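Local coordinates for CalU16 (Micromonospora echinospora, PDB 4FPW), which probably protects its enediyne-producing host as a self-sacrifice resistance protein of the AHA1 family, at residues Arg81-Trp86 with Glu95-Leu100; Glu89-Ser94 with Glu118-Glu123. All blocks are in the same frame, centred on the assembly; numbering follows the deposited sequence.

Contact 1: Arg81-Trp86 with Glu95-Leu100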
ATOM      1  N   ARG A  81      -5.328  -1.497 -11.583  1.00 52.02           N
ATOM      2  CA  ARG A  81      -5.784  -0.744 -10.427  1.00 50.50           C
ATOM      3  C   ARG A  81      -6.475  -1.615  -9.392  1.00 48.97           C
ATOM      4  O   ARG A  81      -7.058  -2.655  -9.705  1.00 48.82           O
ATOM      5  CB  ARG A  81      -6.697   0.391 -10.893  1.00 51.68           C
ATOM      6  CG  ARG A  81      -7.560   0.988  -9.796  1.00 51.33           C
ATOM      7  CD  ARG A  81      -8.339   2.193 -10.287  1.00 52.29           C
ATOM      8  NE  ARG A  81      -8.777   3.012  -9.168  1.00 53.14           N
ATOM      9  CZ  ARG A  81      -9.665   3.997  -9.251  1.00 53.32           C
ATOM     10  NH1 ARG A  81     -10.227   4.314 -10.415  1.00 54.15           N
ATOM     11  NH2 ARG A  81      -9.991   4.675  -8.155  1.00 53.26           N
ATOM     12  N   LEU A  82      -6.402  -1.163  -8.150  1.00 46.67           N
ATOM     13  CA  LEU A  82      -6.896  -1.920  -7.023  1.00 45.75           C
ATOM     14  C   LEU A  82      -7.184  -0.881  -5.969  1.00 46.01           C
ATOM     15  O   LEU A  82      -6.275  -0.119  -5.611  1.00 45.81           O
ATOM     16  CB  LEU A  82      -5.802  -2.891  -6.535  1.00 46.20           C
ATOM     17  CG  LEU A  82      -6.101  -4.210  -5.791  1.00 46.15           C
ATOM     18  CD1 LEU A  82      -5.639  -4.173  -4.342  1.00 45.62           C
ATOM     19  CD2 LEU A  82      -7.568  -4.621  -5.885  1.00 46.36           C
ATOM     20  N   THR A  83      -8.450  -0.788  -5.544  1.00 44.92           N
ATOM     21  CA  THR A  83      -8.825   0.035  -4.404  1.00 43.64           C
ATOM     22  C   THR A  83      -9.579  -0.819  -3.376  1.00 44.08           C
ATOM     23  O   THR A  83     -10.415  -1.658  -3.716  1.00 43.79           O
ATOM     24  CB  THR A  83      -9.695   1.235  -4.806  1.00 44.17           C
ATOM     25  OG1 THR A  83      -9.142   1.862  -5.966  1.00 44.24           O
ATOM     26  CG2 THR A  83      -9.783   2.258  -3.653  1.00 44.24           C
ATOM     27  N   ILE A  84      -9.261  -0.586  -2.113  1.00 42.89           N
ATOM     28  CA  ILE A  84      -9.854  -1.303  -1.022  1.00 43.73           C
ATOM     29  C   ILE A  84     -10.014  -0.365   0.166  1.00 43.95           C
ATOM     30  O   ILE A  84      -9.251   0.609   0.295  1.00 43.36           O
ATOM     31  CB  ILE A  84      -8.980  -2.487  -0.584  1.00 43.63           C
ATOM     32  CG1 ILE A  84      -7.560  -2.032  -0.205  1.00 43.03           C
ATOM     33  CG2 ILE A  84      -8.929  -3.528  -1.672  1.00 43.03           C
ATOM     34  CD1 ILE A  84      -6.936  -2.900   0.861  1.00 42.85           C
ATOM     35  N   SER A  85     -10.999  -0.656   1.017  1.00 42.78           N
ATOM     36  CA  SER A  85     -11.177   0.083   2.273  1.00 42.77           C
ATOM     37  C   SER A  85     -10.235  -0.530   3.271  1.00 41.25           C
ATOM     38  O   SER A  85      -9.686  -1.591   3.034  1.00 40.45           O
ATOM     39  CB  SER A  85     -12.625  -0.005   2.813  1.00 44.72           C
ATOM     40  OG  SER A  85     -12.929  -1.302   3.326  1.00 45.36           O
ATOM     41  N   TRP A  86     -10.061   0.132   4.398  1.00 41.73           N
ATOM     42  CA  TRP A  86      -9.035  -0.263   5.332  1.00 42.86           C
ATOM     43  C   TRP A  86      -9.495   0.056   6.762  1.00 45.15           C
ATOM     44  O   TRP A  86      -9.410   1.212   7.215  1.00 44.40           O
ATOM     45  CB  TRP A  86      -7.743   0.468   4.976  1.00 42.20           C
ATOM     46  CG  TRP A  86      -6.547  -0.069   5.636  1.00 41.03           C
ATOM     47  CD1 TRP A  86      -6.015   0.335   6.820  1.00 42.39           C
ATOM     48  CD2 TRP A  86      -5.715  -1.121   5.154  1.00 41.74           C
ATOM     49  NE1 TRP A  86      -4.903  -0.418   7.125  1.00 42.45           N
ATOM     50  CE2 TRP A  86      -4.694  -1.315   6.110  1.00 41.90           C
ATOM     51  CE3 TRP A  86      -5.736  -1.927   4.003  1.00 41.69           C
ATOM     52  CZ2 TRP A  86      -3.701  -2.269   5.952  1.00 42.28           C
ATOM     53  CZ3 TRP A  86      -4.741  -2.863   3.834  1.00 42.53           C
ATOM     54  CH2 TRP A  86      -3.729  -3.029   4.805  1.00 43.33           C
ATOM     55  N   GLU A  95      -8.391   4.297   3.043  1.00 43.53           N
ATOM     56  CA  GLU A  95      -8.551   3.761   1.694  1.00 42.84           C
ATOM     57  C   GLU A  95      -7.166   3.619   1.126  1.00 43.32           C
ATOM     58  O   GLU A  95      -6.314   4.478   1.344  1.00 42.23           O
ATOM     59  CB  GLU A  95      -9.359   4.746   0.872  1.00 43.94           C
ATOM     60  CG  GLU A  95     -10.149   4.206  -0.303  1.00 44.56           C
ATOM     61  CD  GLU A  95     -11.177   5.235  -0.758  1.00 46.06           C
ATOM     62  OE1 GLU A  95     -12.105   5.512   0.037  1.00 46.97           O
ATOM     63  OE2 GLU A  95     -11.049   5.790  -1.879  1.00 44.60           O
ATOM     64  N   VAL A  96      -6.940   2.524   0.413  1.00 44.74           N
ATOM     65  CA  VAL A  96      -5.650   2.224  -0.164  1.00 43.44           C
ATOM     66  C   VAL A  96      -5.851   1.927  -1.649  1.00 45.09           C
ATOM     67  O   VAL A  96      -6.869   1.333  -2.041  1.00 42.81           O
ATOM     68  CB  VAL A  96      -4.956   1.017   0.510  1.00 44.41           C
ATOM     69  CG1 VAL A  96      -3.458   1.031   0.188  1.00 46.46           C
ATOM     70  CG2 VAL A  96      -5.135   1.034   2.016  1.00 44.31           C
ATOM     71  N   GLU A  97      -4.878   2.338  -2.474  1.00 44.27           N
ATOM     72  CA  GLU A  97      -4.987   2.120  -3.907  1.00 44.52           C
ATOM     73  C   GLU A  97      -3.669   1.739  -4.513  1.00 44.97           C
ATOM     74  O   GLU A  97      -2.623   2.301  -4.179  1.00 45.41           O
ATOM     75  CB  GLU A  97      -5.527   3.355  -4.624  1.00 46.05           C
ATOM     76  CG  GLU A  97      -5.956   3.079  -6.053  1.00 47.72           C
ATOM     77  CD  GLU A  97      -6.492   4.308  -6.744  1.00 50.32           C
ATOM     78  OE1 GLU A  97      -7.656   4.685  -6.500  1.00 53.03           O
ATOM     79  OE2 GLU A  97      -5.742   4.910  -7.534  1.00 51.90           O
ATOM     80  N   LEU A  98      -3.728   0.777  -5.414  1.00 44.49           N
ATOM     81  CA  LEU A  98      -2.565   0.376  -6.138  1.00 45.22           C
ATOM     82  C   LEU A  98      -2.821   0.618  -7.604  1.00 45.57           C
ATOM     83  O   LEU A  98      -3.828   0.150  -8.124  1.00 47.58           O
ATOM     84  CB  LEU A  98      -2.284  -1.095  -5.905  1.00 46.21           C
ATOM     85  CG  LEU A  98      -0.997  -1.568  -6.585  1.00 46.47           C
ATOM     86  CD1 LEU A  98       0.182  -1.371  -5.649  1.00 45.55           C
ATOM     87  CD2 LEU A  98      -1.128  -3.022  -7.004  1.00 48.40           C
ATOM     88  N   ARG A  99      -1.907   1.350  -8.248  1.00 45.96           N
ATOM     89  CA  ARG A  99      -1.863   1.496  -9.701  1.00 46.95           C
ATOM     90  C   ARG A  99      -0.526   0.977 -10.217  1.00 47.66           C
ATOM     91  O   ARG A  99       0.534   1.393  -9.743  1.00 47.10           O
ATOM     92  CB  ARG A  99      -2.003   2.957 -10.119  1.00 47.24           C
ATOM     93  CG  ARG A  99      -3.157   3.683  -9.464  1.00 47.50           C
ATOM     94  CD  ARG A  99      -3.057   5.190  -9.651  1.00 47.59           C
ATOM     95  NE  ARG A  99      -3.521   5.859  -8.441  1.00 48.76           N
ATOM     96  CZ  ARG A  99      -2.750   6.407  -7.501  1.00 48.75           C
ATOM     97  NH1 ARG A  99      -1.429   6.433  -7.622  1.00 48.33           N
ATOM     98  NH2 ARG A  99      -3.323   6.967  -6.437  1.00 48.78           N
ATOM     99  N   LEU A 100      -0.595   0.066 -11.183  1.00 48.93           N
ATOM    100  CA  LEU A 100       0.563  -0.410 -11.909  1.00 50.09           C
ATOM    101  C   LEU A 100       0.484   0.128 -13.330  1.00 54.03           C
ATOM    102  O   LEU A 100      -0.543  -0.041 -14.001  1.00 56.36           O
ATOM    103  CB  LEU A 100       0.576  -1.936 -11.951  1.00 48.92           C
ATOM    104  CG  LEU A 100       0.456  -2.676 -10.625  1.00 47.90           C
ATOM    105  CD1 LEU A 100       0.525  -4.177 -10.839  1.00 48.53           C
ATOM    106  CD2 LEU A 100       1.531  -2.228  -9.648  1.00 47.81           C
TER

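Contact 2: Glu89-Ser94 with Glu118-Glu123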
ATOM      1  N   GLU A  89      -8.794  -1.281  14.396  1.00 58.23           N
ATOM      2  CA  GLU A  89      -9.490  -1.091  15.678  1.00 63.38           C
ATOM      3  C   GLU A  89      -9.602   0.345  16.248  1.00 64.15           C
ATOM      4  O   GLU A  89     -10.718   0.882  16.421  1.00 65.21           O
ATOM      5  CB  GLU A  89      -8.857  -2.024  16.722  1.00 65.32           C
ATOM      6  CG  GLU A  89      -9.332  -1.840  18.156  1.00 68.40           C
ATOM      7  CD  GLU A  89     -10.802  -2.148  18.335  1.00 71.90           C
ATOM      8  OE1 GLU A  89     -11.113  -3.066  19.131  1.00 73.47           O
ATOM      9  OE2 GLU A  89     -11.638  -1.477  17.687  1.00 71.40           O
ATOM     10  N   GLY A  90      -8.467   0.952  16.581  1.00 61.49           N
ATOM     11  CA  GLY A  90      -8.498   2.279  17.200  1.00 60.28           C
ATOM     12  C   GLY A  90      -8.526   3.415  16.188  1.00 58.59           C
ATOM     13  O   GLY A  90      -8.399   4.577  16.568  1.00 56.80           O
ATOM     14  N   LYS A  91      -8.731   3.077  14.909  1.00 56.87           N
ATOM     15  CA  LYS A  91      -8.432   3.966  13.800  1.00 54.78           C
ATOM     16  C   LYS A  91      -9.666   4.388  13.011  1.00 53.03           C
ATOM     17  O   LYS A  91     -10.630   3.639  12.951  1.00 51.00           O
ATOM     18  CB  LYS A  91      -7.467   3.266  12.837  1.00 54.24           C
ATOM     19  CG  LYS A  91      -6.099   2.944  13.423  1.00 55.16           C
ATOM     20  CD  LYS A  91      -5.315   4.219  13.691  1.00 55.01           C
ATOM     21  CE  LYS A  91      -3.855   3.955  14.038  1.00 54.71           C
ATOM     22  NZ  LYS A  91      -3.083   5.240  14.117  1.00 54.52           N
ATOM     23  N   PRO A  92      -9.616   5.585  12.382  1.00 52.04           N
ATOM     24  CA  PRO A  92     -10.630   5.962  11.407  1.00 51.06           C
ATOM     25  C   PRO A  92     -10.439   5.110  10.188  1.00 47.86           C
ATOM     26  O   PRO A  92      -9.401   4.488  10.061  1.00 46.53           O
ATOM     27  CB  PRO A  92     -10.321   7.423  11.095  1.00 51.62           C
ATOM     28  CG  PRO A  92      -8.880   7.590  11.419  1.00 52.21           C
ATOM     29  CD  PRO A  92      -8.597   6.641  12.546  1.00 52.75           C
ATOM     30  N   ASP A  93     -11.450   5.052   9.333  1.00 47.75           N
ATOM     31  CA  ASP A  93     -11.407   4.183   8.174  1.00 47.16           C
ATOM     32  C   ASP A  93     -10.563   4.884   7.133  1.00 46.82           C
ATOM     33  O   ASP A  93     -10.513   6.113   7.073  1.00 47.86           O
ATOM     34  CB  ASP A  93     -12.820   3.837   7.654  1.00 47.39           C
ATOM     35  CG  ASP A  93     -13.504   2.721   8.473  1.00 48.82           C
ATOM     36  OD1 ASP A  93     -13.099   2.489   9.635  1.00 47.81           O
ATOM     37  OD2 ASP A  93     -14.438   2.062   7.950  1.00 48.35           O
ATOM     38  N   SER A  94      -9.878   4.080   6.341  1.00 46.86           N
ATOM     39  CA  SER A  94      -8.889   4.548   5.381  1.00 44.89           C
ATOM     40  C   SER A  94      -9.203   3.951   4.034  1.00 43.21           C
ATOM     41  O   SER A  94     -10.148   3.178   3.893  1.00 41.15           O
ATOM     42  CB  SER A  94      -7.498   4.082   5.801  1.00 45.00           C
ATOM     43  OG  SER A  94      -7.068   4.655   7.024  1.00 46.15           O
ATOM     44  N   GLU A 118      -3.793  12.524  10.659  1.00 49.95           N
ATOM     45  CA  GLU A 118      -2.410  12.977  10.474  1.00 51.61           C
ATOM     46  C   GLU A 118      -1.378  12.017  11.064  1.00 51.55           C
ATOM     47  O   GLU A 118      -0.346  11.773  10.458  1.00 53.48           O
ATOM     48  CB  GLU A 118      -2.190  14.347  11.096  1.00 54.01           C
ATOM     49  CG  GLU A 118      -0.781  14.882  10.861  1.00 54.68           C
ATOM     50  CD  GLU A 118      -0.709  16.384  10.982  1.00 55.08           C
ATOM     51  OE1 GLU A 118      -0.399  17.054   9.975  1.00 54.47           O
ATOM     52  OE2 GLU A 118      -0.992  16.893  12.082  1.00 58.72           O
ATOM     53  N   GLN A 119      -1.663  11.497  12.253  1.00 52.75           N
ATOM     54  CA  GLN A 119      -0.814  10.505  12.913  1.00 51.34           C
ATOM     55  C   GLN A 119      -0.677   9.252  12.053  1.00 50.23           C
ATOM     56  O   GLN A 119       0.428   8.732  11.852  1.00 49.23           O
ATOM     57  CB  GLN A 119      -1.437  10.143  14.252  1.00 53.07           C
ATOM     58  CG  GLN A 119      -0.546   9.328  15.165  1.00 54.05           C
ATOM     59  CD  GLN A 119      -1.135   9.205  16.550  1.00 55.88           C
ATOM     60  OE1 GLN A 119      -1.641  10.179  17.103  1.00 55.36           O
ATOM     61  NE2 GLN A 119      -1.075   8.002  17.122  1.00 57.89           N
HETATM   62  N   MSE A 120      -1.808   8.795  11.521  1.00 47.19           N
HETATM   63  CA  MSE A 120      -1.843   7.622  10.660  1.00 45.59           C
HETATM   64  C   MSE A 120      -1.184   7.806   9.278  1.00 46.82           C
HETATM   65  O   MSE A 120      -0.977   6.817   8.560  1.00 48.74           O
HETATM   66  CB  MSE A 120      -3.295   7.212  10.456  1.00 45.09           C
HETATM   67  CG  MSE A 120      -3.514   5.790   9.984  1.00 44.06           C
HETATM   68 SE   MSE A 120      -5.269   5.427   9.946  1.00 41.68          SE
HETATM   69  CE  MSE A 120      -5.251   3.740   9.329  1.00 40.76           C
ATOM     70  N   LEU A 121      -0.878   9.036   8.859  1.00 47.50           N
ATOM     71  CA  LEU A 121      -0.211   9.204   7.552  1.00 46.38           C
ATOM     72  C   LEU A 121       1.148   8.530   7.610  1.00 45.89           C
ATOM     73  O   LEU A 121       1.408   7.562   6.894  1.00 45.06           O
ATOM     74  CB  LEU A 121      -0.019  10.674   7.165  1.00 46.60           C
ATOM     75  CG  LEU A 121      -1.078  11.386   6.330  1.00 45.44           C
ATOM     76  CD1 LEU A 121      -0.515  12.721   5.881  1.00 46.58           C
ATOM     77  CD2 LEU A 121      -1.511  10.592   5.128  1.00 44.47           C
ATOM     78  N   VAL A 122       1.993   9.047   8.497  1.00 45.38           N
ATOM     79  CA  VAL A 122       3.325   8.522   8.709  1.00 45.07           C
ATOM     80  C   VAL A 122       3.238   7.001   8.811  1.00 46.99           C
ATOM     81  O   VAL A 122       3.714   6.294   7.907  1.00 47.06           O
ATOM     82  CB  VAL A 122       3.957   9.106   9.986  1.00 46.43           C
ATOM     83  CG1 VAL A 122       5.384   8.604  10.160  1.00 47.85           C
ATOM     84  CG2 VAL A 122       3.935  10.630   9.949  1.00 47.66           C
ATOM     85  N   GLU A 123       2.565   6.523   9.870  1.00 46.87           N
ATOM     86  CA  GLU A 123       2.481   5.094  10.232  1.00 46.72           C
ATOM     87  C   GLU A 123       2.240   4.137   9.080  1.00 45.43           C
ATOM     88  O   GLU A 123       2.688   2.987   9.096  1.00 45.85           O
ATOM     89  CB  GLU A 123       1.375   4.885  11.259  1.00 47.83           C
ATOM     90  CG  GLU A 123       1.755   5.410  12.629  1.00 49.90           C
ATOM     91  CD  GLU A 123       0.624   5.383  13.627  1.00 52.06           C
ATOM     92  OE1 GLU A 123      -0.529   5.056  13.248  1.00 53.74           O
ATOM     93  OE2 GLU A 123       0.904   5.693  14.804  1.00 54.42           O
TER

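Contact 1: Arg81-Trp86 with Glu95-Leu100
E97 OE1 takes bonds from two side chains of the neighbouring strand, R81 and T83, within an antiparallel beta hairpin of the curved sheet expected for a Bet v 1-like protein. The R81 chain, extended from CG, carries NE out to the carboxylate, where it makes a weak bond to E97 OE1. R81 NH2 lies 2.9 Å from E97 OE1, a salt bridge that meets the oxygen from above the carboxylate plane; the two flat groups are turned 61° against each other. T83 OG1 gives E97 OE1 another weak bond at 3.2 Å. E97 OE2 is held from within its own strand by R99 NE at 2.6 Å, and R13 also pairs with OE1, so three arginines pair with the carboxylate of the buried E97, which would probably favour its ionised form. The strand axes run at 173°, with L82-L98 and I84-V96 as hydrogen-bonded pairs. V96 N points almost straight at I84 O, 3.0 Å away. The face that carries L82, I84, V96 and L98 is apolar here: I84 CG1 packs against V96 CB, the two side chains running alongside each other, while L82 and L98 meet through their CB atoms. V96 also turns CG2 to the W86 indole, 3.6 Å from CE3.

Contact 2: Glu89-Ser94 with Glu118-Glu123
M120, a selenomethionine, and K91 bury the most surface here, reaching toward each other from the start of helix 118-138 and from the loop after strand 81-86. With CG anti to the backbone N (chi1 -161°) and the chain extended beyond it, the M120 side chain runs out from the helix until SE lies 3.9 Å from K91 CD. Its terminal CE ends near S94, 3.1 Å from OG. P92 CD lies 4.4 Å from M120 SE. The loop is the connection of the hairpin formed by strands 81-86 and 94-103, and helix 118-138 probably corresponds to the long helix that packs against the curved sheet in Bet v 1-like proteins; M120 joins the helix to this loop, and also touches T115 of strand 106-115. The K91 chain turns at chi2 (-68°), which sets CD beside M120 SE; the extended remainder takes NZ on to E123, on the next turn of the helix. There K91 NZ forms a salt bridge to E123, with OE1 at 2.7 Å accepting through its syn lone pair, on the side of the other carboxylate oxygen. E123 OE2 stays farther from the ammonium, 4.1 Å from K91 NZ.

In the fold
Of the parts joined here, strand 81-86 comes first along the chain from the N terminus, followed by the loop that holds 89-94, then strand 94-103, strand 106-115 and helix 118-138. Contact 1 closes the short loop between its two strands as a hairpin; contact 2 spans a longer excursion, from that loop across two strands to the helix. The segments alternate along the chain, so the contacts cross, and the hairpin loop of contact 1 supplies one side of contact 2. Their centres lie about 16 Å apart, yet they meet where W86 O probably accepts a hydrogen bond from S94 N and where W86 packs against M120. Together they tie the central strands of the sheet to helix 118-138.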